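Local coordinates for hydrolase, haloacid dehalogenase-like family (Streptococcus pneumoniae, PDB 2FI1), which is probably a metal-dependent hydrolase of the haloacid dehalogenase-like family, its natural substrate not established, with a calcium ion bound at the carboxyl ends of its sheet strands, at residues 152-161 against 173-184; 4-13 against 94-104. All coordinates share one frame; numbering follows the deposited sequence.

Contact 1: residues 152-161 against 173-184; sequences ISSGLVIGDR and LDTHLFTSIVNL. With CA (calcium ion), chain B.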
loop_
_atom_site.group_PDB
_atom_site.type_symbol
_atom_site.label_atom_id
_atom_site.label_comp_id
_atom_site.label_asym_id
_atom_site.label_seq_id
_atom_site.Cartn_x
_atom_site.Cartn_y
_atom_site.Cartn_z
ATOM N N ILE A 152 -5.667 13.506 17.442
ATOM C CA ILE A 152 -5.197 12.152 17.656
ATOM C C ILE A 152 -4.247 12.099 18.853
ATOM O O ILE A 152 -3.147 12.661 18.804
ATOM C CB ILE A 152 -4.472 11.616 16.376
ATOM C CG1 ILE A 152 -5.435 11.607 15.184
ATOM C CG2 ILE A 152 -3.901 10.232 16.627
ATOM C CD1 ILE A 152 -4.808 11.146 13.873
ATOM N N SER A 153 -4.664 11.400 19.909
ATOM C CA SER A 153 -3.836 11.189 21.106
ATOM C C SER A 153 -3.276 9.774 21.236
ATOM O O SER A 153 -2.333 9.541 21.996
ATOM C CB SER A 153 -4.665 11.475 22.356
ATOM O OG SER A 153 -5.808 10.638 22.376
ATOM N N SER A 154 -3.876 8.821 20.528
ATOM C CA SER A 154 -3.468 7.423 20.597
ATOM C C SER A 154 -3.472 6.876 19.182
ATOM O O SER A 154 -4.445 6.253 18.749
ATOM C CB SER A 154 -4.433 6.633 21.481
ATOM O OG SER A 154 -4.065 5.274 21.534
ATOM N N GLY A 155 -2.382 7.122 18.467
ATOM C CA GLY A 155 -2.311 6.809 17.043
ATOM C C GLY A 155 -1.172 5.875 16.699
ATOM O O GLY A 155 -0.090 5.938 17.288
ATOM N N LEU A 156 -1.435 5.003 15.731
ATOM C CA LEU A 156 -0.429 4.100 15.185
ATOM C C LEU A 156 -0.315 4.334 13.677
ATOM O O LEU A 156 -1.318 4.350 12.964
ATOM C CB LEU A 156 -0.816 2.646 15.457
ATOM C CG LEU A 156 0.174 1.578 14.971
ATOM C CD1 LEU A 156 1.504 1.662 15.698
ATOM C CD2 LEU A 156 -0.419 0.185 15.105
ATOM N N VAL A 157 0.912 4.522 13.208
ATOM C CA VAL A 157 1.208 4.698 11.793
ATOM C C VAL A 157 1.741 3.373 11.264
ATOM O O VAL A 157 2.736 2.861 11.777
ATOM C CB VAL A 157 2.259 5.808 11.595
ATOM C CG1 VAL A 157 2.692 5.912 10.146
ATOM C CG2 VAL A 157 1.705 7.132 12.076
ATOM N N ILE A 158 1.083 2.815 10.250
ATOM C CA ILE A 158 1.436 1.512 9.710
ATOM C C ILE A 158 1.868 1.665 8.255
ATOM O O ILE A 158 1.110 2.173 7.432
ATOM C CB ILE A 158 0.247 0.527 9.768
ATOM C CG1 ILE A 158 -0.334 0.451 11.187
ATOM C CG2 ILE A 158 0.695 -0.842 9.299
ATOM C CD1 ILE A 158 -1.551 1.316 11.384
ATOM N N GLY A 159 3.081 1.238 7.932
ATOM C CA GLY A 159 3.545 1.279 6.554
ATOM C C GLY A 159 4.674 0.303 6.350
ATOM O O GLY A 159 5.275 -0.178 7.305
ATOM N N ASP A 160 4.977 0.015 5.090
ATOM C CA ASP A 160 5.970 -1.008 4.784
ATOM C C ASP A 160 7.375 -0.463 4.558
ATOM O O ASP A 160 8.307 -1.255 4.432
ATOM C CB ASP A 160 5.539 -1.862 3.577
ATOM C CG ASP A 160 5.498 -1.084 2.273
ATOM O OD1 ASP A 160 5.110 0.099 2.281
ATOM O OD2 ASP A 160 5.844 -1.670 1.219
ATOM N N ARG A 161 7.533 0.850 4.507
ATOM C CA ARG A 161 8.825 1.447 4.161
ATOM C C ARG A 161 9.406 2.323 5.260
ATOM O O ARG A 161 8.680 2.905 6.061
ATOM C CB ARG A 161 8.686 2.288 2.890
ATOM C CG ARG A 161 8.522 1.500 1.628
ATOM C CD ARG A 161 8.405 2.422 0.432
ATOM N NE ARG A 161 9.562 3.305 0.303
ATOM C CZ ARG A 161 9.619 4.354 -0.510
ATOM N NH1 ARG A 161 8.590 4.660 -1.288
ATOM N NH2 ARG A 161 10.710 5.101 -0.554
ATOM N N LEU A 173 4.025 9.938 16.664
ATOM C CA LEU A 173 3.129 8.796 16.734
ATOM C C LEU A 173 3.923 7.500 16.796
ATOM O O LEU A 173 5.030 7.410 16.280
ATOM C CB LEU A 173 2.202 8.784 15.515
ATOM C CG LEU A 173 1.364 10.050 15.327
ATOM C CD1 LEU A 173 0.752 10.096 13.940
ATOM C CD2 LEU A 173 0.295 10.125 16.404
ATOM N N ASP A 174 3.339 6.485 17.423
ATOM C CA ASP A 174 3.916 5.154 17.364
ATOM C C ASP A 174 3.816 4.622 15.939
ATOM O O ASP A 174 2.962 5.055 15.155
ATOM C CB ASP A 174 3.210 4.204 18.327
ATOM C CG ASP A 174 3.598 4.437 19.781
ATOM O OD1 ASP A 174 4.387 5.365 20.077
ATOM O OD2 ASP A 174 3.102 3.666 20.627
ATOM N N THR A 175 4.694 3.682 15.620
ATOM C CA THR A 175 4.770 3.130 14.277
ATOM C C THR A 175 4.809 1.601 14.266
ATOM O O THR A 175 5.187 0.965 15.255
ATOM C CB THR A 175 5.999 3.672 13.520
ATOM O OG1 THR A 175 7.199 3.217 14.151
ATOM C CG2 THR A 175 5.987 5.185 13.469
ATOM N N HIS A 176 4.428 1.033 13.127
ATOM C CA HIS A 176 4.564 -0.385 12.881
ATOM C C HIS A 176 5.068 -0.586 11.463
ATOM O O HIS A 176 4.461 -0.120 10.512
ATOM C CB HIS A 176 3.223 -1.102 13.055
ATOM C CG HIS A 176 3.301 -2.574 12.800
ATOM N ND1 HIS A 176 3.767 -3.462 13.744
ATOM C CD2 HIS A 176 3.021 -3.309 11.697
ATOM C CE1 HIS A 176 3.748 -4.684 13.238
ATOM N NE2 HIS A 176 3.303 -4.619 11.996
ATOM N N LEU A 177 6.206 -1.264 11.339
ATOM C CA LEU A 177 6.770 -1.610 10.052
ATOM C C LEU A 177 6.088 -2.879 9.568
ATOM O O LEU A 177 6.372 -3.984 10.038
ATOM C CB LEU A 177 8.281 -1.809 10.183
ATOM C CG LEU A 177 9.054 -2.146 8.911
ATOM C CD1 LEU A 177 8.998 -1.008 7.941
ATOM C CD2 LEU A 177 10.498 -2.479 9.290
ATOM N N PHE A 178 5.157 -2.704 8.639
ATOM C CA PHE A 178 4.291 -3.790 8.214
ATOM C C PHE A 178 5.022 -4.875 7.456
ATOM O O PHE A 178 5.735 -4.583 6.491
ATOM C CB PHE A 178 3.202 -3.230 7.303
ATOM C CG PHE A 178 2.238 -4.269 6.822
ATOM C CD1 PHE A 178 1.174 -4.654 7.621
ATOM C CD2 PHE A 178 2.412 -4.883 5.592
ATOM C CE1 PHE A 178 0.287 -5.618 7.178
ATOM C CE2 PHE A 178 1.529 -5.846 5.155
ATOM C CZ PHE A 178 0.475 -6.204 5.949
ATOM N N THR A 179 4.814 -6.118 7.883
ATOM C CA THR A 179 5.274 -7.283 7.139
ATOM C C THR A 179 4.132 -8.234 6.775
ATOM O O THR A 179 4.133 -8.815 5.698
ATOM C CB THR A 179 6.378 -8.036 7.887
ATOM O OG1 THR A 179 5.939 -8.358 9.212
ATOM C CG2 THR A 179 7.641 -7.182 7.979
ATOM N N SER A 180 3.156 -8.403 7.668
ATOM C CA SER A 180 1.963 -9.202 7.368
ATOM C C SER A 180 0.800 -8.817 8.260
ATOM O O SER A 180 0.982 -8.280 9.344
ATOM C CB SER A 180 2.224 -10.702 7.519
ATOM O OG SER A 180 2.427 -11.073 8.870
ATOM N N ILE A 181 -0.405 -9.120 7.806
ATOM C CA ILE A 181 -1.583 -8.870 8.612
ATOM C C ILE A 181 -1.573 -9.718 9.891
ATOM O O ILE A 181 -1.892 -9.217 10.965
ATOM C CB ILE A 181 -2.871 -9.119 7.777
ATOM C CG1 ILE A 181 -3.011 -8.048 6.671
ATOM C CG2 ILE A 181 -4.104 -9.136 8.669
ATOM C CD1 ILE A 181 -3.338 -6.665 7.161
ATOM N N VAL A 182 -1.187 -10.983 9.778
ATOM C CA VAL A 182 -1.107 -11.859 10.946
ATOM C C VAL A 182 -0.173 -11.265 12.004
ATOM O O VAL A 182 -0.488 -11.259 13.192
ATOM C CB VAL A 182 -0.655 -13.311 10.567
ATOM C CG1 VAL A 182 -0.232 -14.120 11.802
ATOM C CG2 VAL A 182 -1.763 -14.041 9.809
ATOM N N ASN A 183 0.975 -10.747 11.575
ATOM C CA ASN A 183 1.911 -10.191 12.537
ATOM C C ASN A 183 1.404 -8.914 13.194
ATOM O O ASN A 183 1.642 -8.686 14.380
ATOM C CB ASN A 183 3.268 -9.931 11.905
ATOM C CG ASN A 183 4.311 -9.613 12.934
ATOM O OD1 ASN A 183 4.546 -10.398 13.861
ATOM N ND2 ASN A 183 4.929 -8.446 12.807
ATOM N N LEU A 184 0.720 -8.067 12.425
ATOM C CA LEU A 184 0.122 -6.870 12.994
ATOM C C LEU A 184 -0.952 -7.248 14.017
ATOM O O LEU A 184 -1.016 -6.666 15.093
ATOM C CB LEU A 184 -0.451 -5.987 11.889
ATOM C CG LEU A 184 -1.142 -4.694 12.344
ATOM C CD1 LEU A 184 -0.275 -3.883 13.260
ATOM C CD2 LEU A 184 -1.532 -3.888 11.122
HETATM CA CA CA B . 3.887 1.557 0.875
HETATM O O HOH W 1 1.352 6.807 19.317
HETATM O O HOH W 2 8.139 -3.895 5.351
HETATM O O HOH W 3 5.321 0.359 -0.628
HETATM O O HOH W 4 5.346 3.239 1.719
HETATM O O HOH W 5 3.258 2.960 -0.872
#
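Val157 and Leu173 pack against each other in a parallel strand pair, 155-159 beside 174-177. The two strands and helix 162-170 form a beta-alpha-beta unit of the Rossmann-like HAD fold. The side chains cross at about a right angle, with Val157 CG2 3.6 Å from Leu173 CD1. On the other face, Ile158 CG2 lies 4.0 Å from Phe178 CB and 4.2 Å from Leu184 CD2. With CG1 beside the backbone N (Ile158 chi1 -53°), the CG2 methyl falls anti to N and meets these two residues. It also sits at the edge of the His176 ring, while Leu184 CD1 covers one face of that ring. Both backbone polar atoms of Val157 are bonded to the neighbouring strand: N donates to Asp174 O, and O accepts from His176 N at 2.8 Å. The margin at Gly155 and the exposed Asp174 is looser. Asp174 N makes a weak 3.5 Å bond to Gly155 O, and a water bridges the same two atoms. Asp174 OD2 is hydrogen-bonded to Tyr6 OH. At the far end another water links Asp160 O to Phe178 O. The Asp160 side chain leads away from the strand pair, and its OD1 binds the calcium ion at 2.4 Å.

Contact 2: residues 4-13 against 94-104; sequences MKYHDYIWDL and ISNQGGRHFLV. With CA (calcium ion), chain B.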
loop_
_atom_site.group_PDB
_atom_site.type_symbol
_atom_site.label_atom_id
_atom_site.label_comp_id
_atom_site.label_asym_id
_atom_site.label_seq_id
_atom_site.Cartn_x
_atom_site.Cartn_y
_atom_site.Cartn_z
ATOM N N MET A 4 -7.285 -2.440 24.209
ATOM C CA MET A 4 -7.201 -1.837 22.841
ATOM C C MET A 4 -6.164 -0.713 22.838
ATOM O O MET A 4 -6.445 0.394 23.295
ATOM C CB MET A 4 -8.562 -1.289 22.435
ATOM C CG MET A 4 -8.658 -0.941 20.983
ATOM S SD MET A 4 -8.649 -2.332 19.842
ATOM C CE MET A 4 -8.742 -1.281 18.407
ATOM N N LYS A 5 -4.987 -0.998 22.288
ATOM C CA LYS A 5 -3.798 -0.160 22.503
ATOM C C LYS A 5 -3.869 1.216 21.819
ATOM O O LYS A 5 -3.413 2.216 22.377
ATOM C CB LYS A 5 -2.537 -0.919 22.056
ATOM C CG LYS A 5 -2.297 -2.249 22.806
ATOM C CD LYS A 5 -1.438 -3.234 22.007
ATOM C CE LYS A 5 -1.382 -4.611 22.663
ATOM N NZ LYS A 5 -0.626 -4.614 23.961
ATOM N N TYR A 6 -4.449 1.265 20.624
ATOM C CA TYR A 6 -4.508 2.497 19.840
ATOM C C TYR A 6 -5.928 2.773 19.399
ATOM O O TYR A 6 -6.674 1.843 19.125
ATOM C CB TYR A 6 -3.621 2.368 18.603
ATOM C CG TYR A 6 -2.176 2.128 18.923
ATOM C CD1 TYR A 6 -1.362 3.168 19.345
ATOM C CD2 TYR A 6 -1.622 0.860 18.821
ATOM C CE1 TYR A 6 -0.028 2.952 19.653
ATOM C CE2 TYR A 6 -0.297 0.633 19.122
ATOM C CZ TYR A 6 0.499 1.678 19.535
ATOM O OH TYR A 6 1.829 1.436 19.820
ATOM N N HIS A 7 -6.281 4.054 19.298
ATOM C CA HIS A 7 -7.603 4.474 18.827
ATOM C C HIS A 7 -7.611 4.728 17.322
ATOM O O HIS A 7 -8.573 4.384 16.636
ATOM C CB HIS A 7 -8.075 5.744 19.551
ATOM C CG HIS A 7 -9.444 6.200 19.144
ATOM N ND1 HIS A 7 -10.599 5.576 19.569
ATOM C CD2 HIS A 7 -9.843 7.214 18.341
ATOM C CE1 HIS A 7 -11.648 6.201 19.061
ATOM N NE2 HIS A 7 -11.216 7.192 18.301
ATOM N N ASP A 8 -6.533 5.337 16.835
ATOM C CA ASP A 8 -6.435 5.823 15.465
ATOM C C ASP A 8 -5.303 5.131 14.718
ATOM O O ASP A 8 -4.226 4.909 15.267
ATOM C CB ASP A 8 -6.223 7.332 15.481
ATOM C CG ASP A 8 -7.423 8.071 16.014
ATOM O OD1 ASP A 8 -8.548 7.653 15.670
ATOM O OD2 ASP A 8 -7.255 9.054 16.769
ATOM N N TYR A 9 -5.574 4.797 13.464
ATOM C CA TYR A 9 -4.692 3.998 12.641
ATOM C C TYR A 9 -4.490 4.754 11.336
ATOM O O TYR A 9 -5.455 5.001 10.617
ATOM C CB TYR A 9 -5.319 2.609 12.404
ATOM C CG TYR A 9 -5.438 1.824 13.691
ATOM C CD1 TYR A 9 -4.471 0.904 14.053
ATOM C CD2 TYR A 9 -6.482 2.055 14.582
ATOM C CE1 TYR A 9 -4.547 0.202 15.232
ATOM C CE2 TYR A 9 -6.559 1.363 15.781
ATOM C CZ TYR A 9 -5.589 0.437 16.093
ATOM O OH TYR A 9 -5.653 -0.254 17.303
ATOM N N ILE A 10 -3.254 5.164 11.070
ATOM C CA ILE A 10 -2.935 5.886 9.855
ATOM C C ILE A 10 -2.196 4.921 8.937
ATOM O O ILE A 10 -1.053 4.543 9.206
ATOM C CB ILE A 10 -2.086 7.137 10.123
ATOM C CG1 ILE A 10 -2.809 8.091 11.081
ATOM C CG2 ILE A 10 -1.807 7.848 8.795
ATOM C CD1 ILE A 10 -1.995 9.324 11.437
ATOM N N TRP A 11 -2.859 4.551 7.852
ATOM C CA TRP A 11 -2.414 3.496 6.965
ATOM C C TRP A 11 -1.725 4.009 5.717
ATOM O O TRP A 11 -1.952 5.134 5.265
ATOM C CB TRP A 11 -3.612 2.667 6.505
ATOM C CG TRP A 11 -4.349 1.951 7.600
ATOM C CD1 TRP A 11 -5.465 2.381 8.254
ATOM C CD2 TRP A 11 -4.046 0.657 8.123
ATOM N NE1 TRP A 11 -5.867 1.442 9.160
ATOM C CE2 TRP A 11 -5.009 0.379 9.112
ATOM C CE3 TRP A 11 -3.048 -0.289 7.863
ATOM C CZ2 TRP A 11 -5.022 -0.818 9.832
ATOM C CZ3 TRP A 11 -3.055 -1.476 8.593
ATOM C CH2 TRP A 11 -4.038 -1.722 9.565
ATOM N N ASP A 12 -0.907 3.120 5.195
ATOM C CA ASP A 12 -0.271 3.179 3.895
ATOM C C ASP A 12 -1.047 2.212 2.988
ATOM O O ASP A 12 -1.552 1.200 3.460
ATOM C CB ASP A 12 1.191 2.763 4.118
ATOM C CG ASP A 12 1.955 2.439 2.861
ATOM O OD1 ASP A 12 2.011 3.267 1.940
ATOM O OD2 ASP A 12 2.613 1.368 2.877
ATOM N N LEU A 13 -1.156 2.519 1.698
ATOM C CA LEU A 13 -1.909 1.686 0.773
ATOM C C LEU A 13 -1.001 0.604 0.178
ATOM O O LEU A 13 -1.014 -0.524 0.626
ATOM C CB LEU A 13 -2.565 2.547 -0.314
ATOM C CG LEU A 13 -3.470 1.807 -1.308
ATOM C CD1 LEU A 13 -4.642 1.122 -0.600
ATOM C CD2 LEU A 13 -3.970 2.777 -2.367
ATOM N N ILE A 94 -10.981 -3.571 14.183
ATOM C CA ILE A 94 -10.596 -2.293 14.768
ATOM C C ILE A 94 -11.780 -1.323 14.855
ATOM O O ILE A 94 -11.991 -0.661 15.884
ATOM C CB ILE A 94 -9.419 -1.661 13.968
ATOM C CG1 ILE A 94 -8.129 -2.450 14.228
ATOM C CG2 ILE A 94 -9.232 -0.200 14.313
ATOM C CD1 ILE A 94 -7.003 -2.110 13.261
ATOM N N SER A 95 -12.538 -1.216 13.769
ATOM C CA SER A 95 -13.695 -0.328 13.756
ATOM C C SER A 95 -14.742 -0.752 14.788
ATOM O O SER A 95 -15.411 0.093 15.377
ATOM C CB SER A 95 -14.307 -0.270 12.363
ATOM O OG SER A 95 -13.398 0.354 11.465
ATOM N N ASN A 96 -14.853 -2.060 15.020
ATOM C CA ASN A 96 -15.774 -2.565 16.044
ATOM C C ASN A 96 -15.411 -2.143 17.456
ATOM O O ASN A 96 -16.277 -2.138 18.336
ATOM C CB ASN A 96 -15.870 -4.084 15.975
ATOM C CG ASN A 96 -16.788 -4.549 14.891
ATOM O OD1 ASN A 96 -17.593 -3.770 14.374
ATOM N ND2 ASN A 96 -16.697 -5.824 14.544
ATOM N N GLN A 97 -14.154 -1.782 17.693
ATOM C CA GLN A 97 -13.731 -1.245 18.995
ATOM C C GLN A 97 -13.717 0.278 19.041
ATOM O O GLN A 97 -13.144 0.867 19.955
ATOM C CB GLN A 97 -12.353 -1.787 19.359
ATOM C CG GLN A 97 -12.338 -3.288 19.555
ATOM C CD GLN A 97 -13.290 -3.733 20.643
ATOM O OE1 GLN A 97 -13.356 -3.115 21.714
ATOM N NE2 GLN A 97 -14.036 -4.795 20.374
ATOM N N GLY A 98 -14.344 0.917 18.060
ATOM C CA GLY A 98 -14.417 2.369 18.021
ATOM C C GLY A 98 -13.197 3.025 17.395
ATOM O O GLY A 98 -13.060 4.250 17.434
ATOM N N GLY A 99 -12.314 2.230 16.801
ATOM C CA GLY A 99 -11.135 2.784 16.151
ATOM C C GLY A 99 -11.489 3.547 14.896
ATOM O O GLY A 99 -12.549 3.338 14.308
ATOM N N ARG A 100 -10.602 4.460 14.517
ATOM C CA ARG A 100 -10.724 5.208 13.269
ATOM C C ARG A 100 -9.536 4.887 12.385
ATOM O O ARG A 100 -8.425 4.659 12.876
ATOM C CB ARG A 100 -10.755 6.724 13.490
ATOM C CG ARG A 100 -11.928 7.208 14.326
ATOM C CD ARG A 100 -11.949 8.707 14.446
ATOM N NE ARG A 100 -10.791 9.213 15.172
ATOM C CZ ARG A 100 -10.594 10.497 15.467
ATOM N NH1 ARG A 100 -11.475 11.415 15.106
ATOM N NH2 ARG A 100 -9.508 10.857 16.128
ATOM N N HIS A 101 -9.789 4.903 11.076
ATOM C CA HIS A 101 -8.801 4.634 10.058
ATOM C C HIS A 101 -8.617 5.861 9.195
ATOM O O HIS A 101 -9.580 6.506 8.806
ATOM C CB HIS A 101 -9.249 3.495 9.147
ATOM C CG HIS A 101 -9.540 2.216 9.857
ATOM N ND1 HIS A 101 -8.552 1.414 10.387
ATOM C CD2 HIS A 101 -10.716 1.595 10.113
ATOM C CE1 HIS A 101 -9.109 0.353 10.946
ATOM N NE2 HIS A 101 -10.417 0.438 10.791
ATOM N N PHE A 102 -7.362 6.144 8.875
ATOM C CA PHE A 102 -6.981 7.207 7.955
ATOM C C PHE A 102 -6.030 6.613 6.944
ATOM O O PHE A 102 -5.400 5.588 7.198
ATOM C CB PHE A 102 -6.311 8.365 8.699
ATOM C CG PHE A 102 -7.160 8.924 9.790
ATOM C CD1 PHE A 102 -8.046 9.953 9.540
ATOM C CD2 PHE A 102 -7.109 8.388 11.065
ATOM C CE1 PHE A 102 -8.842 10.450 10.558
ATOM C CE2 PHE A 102 -7.909 8.882 12.069
ATOM C CZ PHE A 102 -8.768 9.902 11.817
ATOM N N LEU A 103 -5.910 7.255 5.788
ATOM C CA LEU A 103 -4.977 6.789 4.763
ATOM C C LEU A 103 -4.184 7.969 4.249
ATOM O O LEU A 103 -4.770 9.018 3.978
ATOM C CB LEU A 103 -5.724 6.122 3.608
ATOM C CG LEU A 103 -4.945 5.390 2.511
ATOM C CD1 LEU A 103 -4.306 4.155 3.023
ATOM C CD2 LEU A 103 -5.905 5.025 1.396
ATOM N N VAL A 104 -2.864 7.809 4.148
ATOM C CA VAL A 104 -2.009 8.824 3.525
ATOM C C VAL A 104 -1.314 8.198 2.331
ATOM O O VAL A 104 -0.637 7.174 2.462
ATOM C CB VAL A 104 -0.979 9.396 4.507
ATOM C CG1 VAL A 104 -0.006 10.337 3.790
ATOM C CG2 VAL A 104 -1.677 10.138 5.622
HETATM CA CA CA B . 3.887 1.557 0.875
HETATM O O HOH W 6 -10.945 3.009 20.522
HETATM O O HOH W 7 -0.017 5.005 0.892
HETATM O O HOH W 8 2.190 6.444 0.609
HETATM O O HOH W 3 5.321 0.359 -0.628
HETATM O O HOH W 4 5.346 3.239 1.719
HETATM O O HOH W 5 3.258 2.960 -0.872
#
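Met4 lays its sulfur and methyl against Gln97, with CE 3.8 Å from Gln97 CB. His7 comes next. Its O accepts from Arg100 N, and Gly99 CA lies over one face of its ring. A water joins His7 ND1 to Gln97 O. Gly98, with positive phi, is the C-prime residue of a Schellman motif that ends helix 87-96 just before strand 100-104.

Asp8 and Arg100 lie side by side in a two-pronged salt bridge. Arg100 NE reaches Asp8 OD1 at 2.8 Å and Arg100 NH2 reaches Asp8 OD2 at 3.0 Å, each on the syn side. Carboxylate and guanidinium are turned 39° apart, so the grip is twisted. Arg100 NH2 also donates to Tyr150 O, and Phe102 CZ lies over one guanidinium face.

Tyr9 packs on the opposite side of the sheet. Ile94 CD1 stands over its ring, 3.9 Å from the centroid, in a CH-pi contact. Ile94 CG2 touches Tyr9 CE2 at 3.4 Å. Ile10 runs alongside Val104, CG2 to CG2.

Trp11 NE1 donates to His101 ND1 at 3.0 Å, 25° out of the imidazole plane. Trp11 CG is anti to its carbonyl carbon (chi1 -62°), which sets the indole beside the imidazole. His101 NE2 donates to Leu91 O, consistent with a neutral ring. Leu103 CD1 fills in against Trp11 CB and Leu13 CB.

Asp12 turns away from strand 100-104 and binds the calcium ion with both carboxylate oxygens, OD2 nearer at 2.4 Å. OD2 is also hydrogen-bonded to Thr16 OG1. Gly14 O and Asp160 complete the protein ligands. An aspartate at the carboxyl end of the first strand region, followed two residues later by a metal-binding backbone carbonyl, is the hallmark of the HAD active site.

In the fold
Both contacts are largely buried and belong to one five-stranded parallel sheet. Strand 8-11 and strand 155-159 are neighbours in it. Leu156 O probably takes a hydrogen bond from Ile10 N, so the pairs are stitched together. Contact 2 holds the central strand of the sheet. It is the larger and more polar of the two, with a salt bridge and an indole-imidazole bond among its side chains. Contact 1 ends in the outermost strand, 174-177. Its side-chain packing is mainly aliphatic, and Asp174 and Leu177 of that strand are exposed. At the carboxyl ends the two converge: each supplies one aspartate to the same calcium ion.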